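Local coordinates for synaptonemal complex protein 2 (Mus musculus, PDB 5IWZ) that is a major component of the axial and lateral elements of synaptonemal complexes in meiotic prophase and is required for chromosome synapsis, SYCP3 insertion and fertility, at residues I158-I163 with L200-N205; T230-R235 with I255-F260. One frame throughout, in Å; residues are numbered along the deposited sequence.

Interaction 1. Residues I158-I163 with L200-N205; sequences ICALVI and LTLMSN
I163 and L202 bury more surface than any other residues of this helix-to-helix contact, which is made almost wholly of carbon. The methyl-to-methyl contacts are the plainest evidence. CD2 of L202 lies 3.8 Å from CD1 of I163, while its other methyl, CD1, faces the opposite end of the segment and meets CB of C159 at 4.2 Å. CB of A160 adds a looser contact, 4.5 Å from CD2 of L202. The forked end of the leucine is thus divided between residues one helical turn apart, C159 and I163. It is CB, not the sulfur, through which C159 touches L202; the side chain also packs on M179, M199 and M206.

A second kind of contact sets an aliphatic group against backbone and the root of a polar side chain. In I163, CG1 is anti to the carbonyl carbon (chi1 -70°), and the extended branch carries CD1 to within 3.3 Å of O of L202, a tight carbon-to-oxygen approach. The same methyl reaches CB of N205 at 3.6 Å, and CG2 of I163 touches this CB more loosely at 4.1 Å. N205 therefore contributes its aliphatic CB here rather than its amide.

The two segment axes approach to 9.8 Å with their N-to-C directions 30° apart, so the helices run in roughly the same sense. Burial grades from C159, which is enclosed, to A160, which is exposed. V162 O accepts a hydrogen bond from R209 NE, a further tie between helix 144-163 and helix 197-212. Helix 169-185 packs against I158, C159 and L161, and helix 216-229 receives V162 and M203, a layered helical stack consistent with the armadillo-repeat-like domain to which 158-163 belongs.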
# COMPACT_ATOMS: atom_id res chain seq x y z
N ILE A 158 3.04 -11.30 -2.10
CA ILE A 158 2.97 -9.87 -2.35
C ILE A 158 3.54 -9.52 -3.72
O ILE A 158 2.95 -8.72 -4.46
CB ILE A 158 3.67 -9.10 -1.21
CG1 ILE A 158 2.89 -9.34 0.09
CG2 ILE A 158 3.78 -7.60 -1.56
CD1 ILE A 158 3.51 -8.71 1.33
N CYS A 159 4.68 -10.12 -4.10
CA CYS A 159 5.24 -9.88 -5.43
C CYS A 159 4.26 -10.28 -6.52
O CYS A 159 4.06 -9.54 -7.50
CB CYS A 159 6.56 -10.64 -5.60
SG CYS A 159 7.94 -10.10 -4.58
N ALA A 160 3.64 -11.46 -6.39
CA ALA A 160 2.64 -11.88 -7.36
C ALA A 160 1.49 -10.87 -7.42
O ALA A 160 1.03 -10.51 -8.51
CB ALA A 160 2.12 -13.28 -7.02
N LEU A 161 1.05 -10.38 -6.25
CA LEU A 161 -0.03 -9.39 -6.20
C LEU A 161 0.37 -8.09 -6.88
O LEU A 161 -0.46 -7.45 -7.55
CB LEU A 161 -0.40 -9.12 -4.74
CG LEU A 161 -1.64 -8.29 -4.41
CD1 LEU A 161 -2.90 -9.02 -4.86
CD2 LEU A 161 -1.73 -7.98 -2.92
N VAL A 162 1.62 -7.66 -6.69
CA VAL A 162 2.08 -6.40 -7.25
C VAL A 162 2.24 -6.51 -8.76
O VAL A 162 2.01 -5.54 -9.49
CB VAL A 162 3.39 -5.98 -6.55
CG1 VAL A 162 4.06 -4.84 -7.28
CG2 VAL A 162 3.09 -5.53 -5.11
N ILE A 163 2.60 -7.70 -9.26
CA ILE A 163 2.74 -7.92 -10.69
C ILE A 163 1.40 -8.03 -11.41
O ILE A 163 1.33 -7.80 -12.63
CB ILE A 163 3.58 -9.19 -10.91
CG1 ILE A 163 5.03 -8.96 -10.51
CG2 ILE A 163 3.51 -9.68 -12.34
CD1 ILE A 163 5.82 -10.26 -10.38
N LEU A 200 13.27 -15.66 -8.69
CA LEU A 200 13.96 -15.09 -9.84
C LEU A 200 12.97 -14.74 -10.95
O LEU A 200 13.08 -13.69 -11.58
CB LEU A 200 15.02 -16.04 -10.35
CG LEU A 200 16.33 -16.03 -9.55
CD1 LEU A 200 17.17 -17.23 -9.95
CD2 LEU A 200 17.10 -14.73 -9.75
N THR A 201 12.00 -15.62 -11.20
CA THR A 201 10.95 -15.30 -12.16
C THR A 201 10.12 -14.10 -11.70
O THR A 201 9.84 -13.19 -12.50
CB THR A 201 10.07 -16.54 -12.37
OG1 THR A 201 10.86 -17.58 -12.94
CG2 THR A 201 8.90 -16.23 -13.30
N LEU A 202 9.71 -14.09 -10.43
CA LEU A 202 8.90 -12.97 -9.93
C LEU A 202 9.66 -11.66 -10.05
O LEU A 202 9.12 -10.65 -10.51
CB LEU A 202 8.49 -13.22 -8.48
CG LEU A 202 7.39 -14.27 -8.31
CD1 LEU A 202 7.17 -14.60 -6.83
CD2 LEU A 202 6.10 -13.79 -8.96
N MET A 203 10.93 -11.65 -9.63
CA MET A 203 11.71 -10.43 -9.69
C MET A 203 11.90 -9.96 -11.12
O MET A 203 11.96 -8.75 -11.37
CB MET A 203 13.05 -10.63 -9.01
CG MET A 203 12.95 -10.70 -7.53
SD MET A 203 14.60 -11.02 -6.93
CE MET A 203 15.06 -9.44 -6.27
N SER A 204 12.02 -10.89 -12.05
CA SER A 204 12.11 -10.49 -13.45
C SER A 204 10.80 -9.85 -13.91
O SER A 204 10.80 -8.82 -14.60
CB SER A 204 12.47 -11.70 -14.32
OG SER A 204 12.86 -11.28 -15.60
N ASN A 205 9.66 -10.44 -13.52
CA ASN A 205 8.38 -9.84 -13.89
C ASN A 205 8.14 -8.53 -13.15
O ASN A 205 7.41 -7.66 -13.65
CB ASN A 205 7.24 -10.82 -13.64
CG ASN A 205 7.43 -12.12 -14.40
OD1 ASN A 205 7.96 -12.13 -15.51
ND2 ASN A 205 7.03 -13.22 -13.80

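Interaction 2. Residues T230-R235 with I255-F260; sequences TTEKRR and IKDCEF
R235 spans the gap to D257 and I255 with a side chain that meets something at nearly every step. From CB, CG stands anti to the carbonyl carbon (chi1 -59°) and lies 3.1 Å from O of T231. CD comes next, 3.5 Å from OG1 of T230. The chain then bends at chi3, and E232 CA covers one face of the guanidinium near its rim. At the tip, NH1 gives weak bonds to T230 O and D257 OD1, while NH2 bonds D257 OD1 at 2.6 Å in a salt bridge. NH2 also donates to I255 O at 3.0 Å, the oxygen lying in the guanidinium plane. D257 is held a second time, its N donating almost straight (172°) to E232 OE2 at 3.2 Å. A leucine in place of R235 would probably leave the D257 carboxylate near that of E232 without a compensating charge, and I255 O without this donor. The bonds join the start of helix 232-242, N-capped by T231, to the loop between helices 246-253 and 260-274, and R235, I255 and F260 all pack on helix 216-229.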
# COMPACT_ATOMS: atom_id res chain seq x y z
N THR A 230 18.48 -7.63 -3.51
CA THR A 230 19.65 -7.94 -4.33
C THR A 230 20.78 -6.95 -4.06
O THR A 230 20.55 -5.75 -3.89
CB THR A 230 19.33 -7.93 -5.84
OG1 THR A 230 18.69 -6.71 -6.22
CG2 THR A 230 18.44 -9.10 -6.21
N THR A 231 22.00 -7.48 -4.05
CA THR A 231 23.16 -6.65 -3.77
C THR A 231 23.43 -5.71 -4.94
O THR A 231 23.08 -6.00 -6.09
CB THR A 231 24.39 -7.52 -3.51
OG1 THR A 231 24.97 -7.89 -4.76
CG2 THR A 231 24.00 -8.78 -2.76
N GLU A 232 24.06 -4.58 -4.63
CA GLU A 232 24.50 -3.68 -5.69
C GLU A 232 25.37 -4.41 -6.72
O GLU A 232 25.24 -4.19 -7.93
CB GLU A 232 25.22 -2.48 -5.09
CG GLU A 232 25.25 -1.25 -5.98
CD GLU A 232 25.57 0.04 -5.23
OE1 GLU A 232 26.06 1.00 -5.87
OE2 GLU A 232 25.33 0.10 -4.00
N LYS A 233 26.22 -5.33 -6.26
CA LYS A 233 27.06 -6.08 -7.21
C LYS A 233 26.21 -6.97 -8.12
O LYS A 233 26.37 -6.95 -9.34
CB LYS A 233 28.11 -6.90 -6.45
CG LYS A 233 29.29 -7.36 -7.31
CD LYS A 233 30.54 -7.64 -6.48
CE LYS A 233 30.53 -9.04 -5.87
NZ LYS A 233 30.65 -10.12 -6.89
N ARG A 234 25.28 -7.73 -7.53
CA ARG A 234 24.42 -8.62 -8.32
C ARG A 234 23.64 -7.86 -9.38
O ARG A 234 23.49 -8.33 -10.52
CB ARG A 234 23.45 -9.37 -7.40
CG ARG A 234 24.08 -10.46 -6.55
CD ARG A 234 24.62 -11.60 -7.41
NE ARG A 234 23.56 -12.30 -8.13
CZ ARG A 234 23.76 -13.29 -8.99
NH1 ARG A 234 25.00 -13.70 -9.26
NH2 ARG A 234 22.73 -13.88 -9.60
N ARG A 235 23.14 -6.67 -9.03
CA ARG A 235 22.35 -5.87 -9.96
C ARG A 235 23.14 -5.50 -11.21
O ARG A 235 22.53 -5.15 -12.23
CB ARG A 235 21.82 -4.62 -9.27
CG ARG A 235 20.94 -4.93 -8.05
CD ARG A 235 19.96 -3.83 -7.69
NE ARG A 235 20.62 -2.57 -7.33
CZ ARG A 235 21.06 -2.28 -6.11
NH1 ARG A 235 20.92 -3.15 -5.11
NH2 ARG A 235 21.63 -1.10 -5.88
N ILE A 255 22.00 2.72 -9.77
CA ILE A 255 21.37 3.05 -8.50
C ILE A 255 22.27 2.57 -7.36
O ILE A 255 22.57 1.37 -7.25
CB ILE A 255 19.97 2.43 -8.40
CG1 ILE A 255 19.07 2.92 -9.54
CG2 ILE A 255 19.35 2.74 -7.04
CD1 ILE A 255 17.71 2.24 -9.54
N LYS A 256 22.71 3.51 -6.52
CA LYS A 256 23.55 3.22 -5.37
C LYS A 256 22.68 3.14 -4.13
O LYS A 256 21.83 4.02 -3.90
CB LYS A 256 24.62 4.31 -5.19
CG LYS A 256 25.39 4.64 -6.47
CD LYS A 256 26.39 5.79 -6.26
CE LYS A 256 25.68 7.10 -5.91
NZ LYS A 256 24.94 7.67 -7.07
N ASP A 257 22.87 2.08 -3.33
CA ASP A 257 22.06 1.91 -2.13
C ASP A 257 22.17 3.12 -1.21
O ASP A 257 21.19 3.52 -0.57
CB ASP A 257 22.48 0.63 -1.38
CG ASP A 257 22.05 -0.66 -2.09
OD1 ASP A 257 21.67 -0.62 -3.28
OD2 ASP A 257 22.12 -1.74 -1.46
N CYS A 258 23.35 3.75 -1.15
CA CYS A 258 23.60 4.78 -0.15
C CYS A 258 22.94 6.12 -0.48
O CYS A 258 22.78 6.95 0.42
CB CYS A 258 25.11 4.97 0.05
SG CYS A 258 25.98 5.57 -1.40
N GLU A 259 22.57 6.35 -1.74
CA GLU A 259 21.77 7.51 -2.12
C GLU A 259 20.47 7.07 -2.78
O GLU A 259 20.04 7.63 -3.80
CB GLU A 259 22.55 8.43 -3.05
CG GLU A 259 23.90 8.85 -2.51
CD GLU A 259 24.55 9.92 -3.35
OE1 GLU A 259 25.10 10.88 -2.77
OE2 GLU A 259 24.50 9.82 -4.60
N PHE A 260 19.82 6.05 -2.20
CA PHE A 260 18.76 5.35 -2.92
C PHE A 260 17.64 6.29 -3.34
O PHE A 260 17.24 6.31 -4.51
CB PHE A 260 18.19 4.20 -2.09
CG PHE A 260 17.03 3.53 -2.76
CD1 PHE A 260 17.25 2.53 -3.70
CD2 PHE A 260 15.73 3.94 -2.51
CE1 PHE A 260 16.19 1.94 -4.35
CE2 PHE A 260 14.67 3.36 -3.15
CZ PHE A 260 14.90 2.36 -4.08

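How the interactions relate
Interactions 1 and 2 follow one another along the chain, with centres about 19 Å apart, yet they touch: M203 CE lies 3.4 Å from T230 CG2, a packing contact. M203 turns its CB away from helix 144-163 and packs on L226 and M229, whereas R235 of interaction 2 packs on C227, so helix 216-229 adjoins both. The chemistry differs: 158-163 with 200-205 is aliphatic, 230-235 with 255-260 chiefly polar and charged. Neither contact includes a ligand or a catalytic residue. Both lie in the helical part of this N-terminal piece; that part precedes in sequence the antiparallel sheets, which begin at strand 281-285.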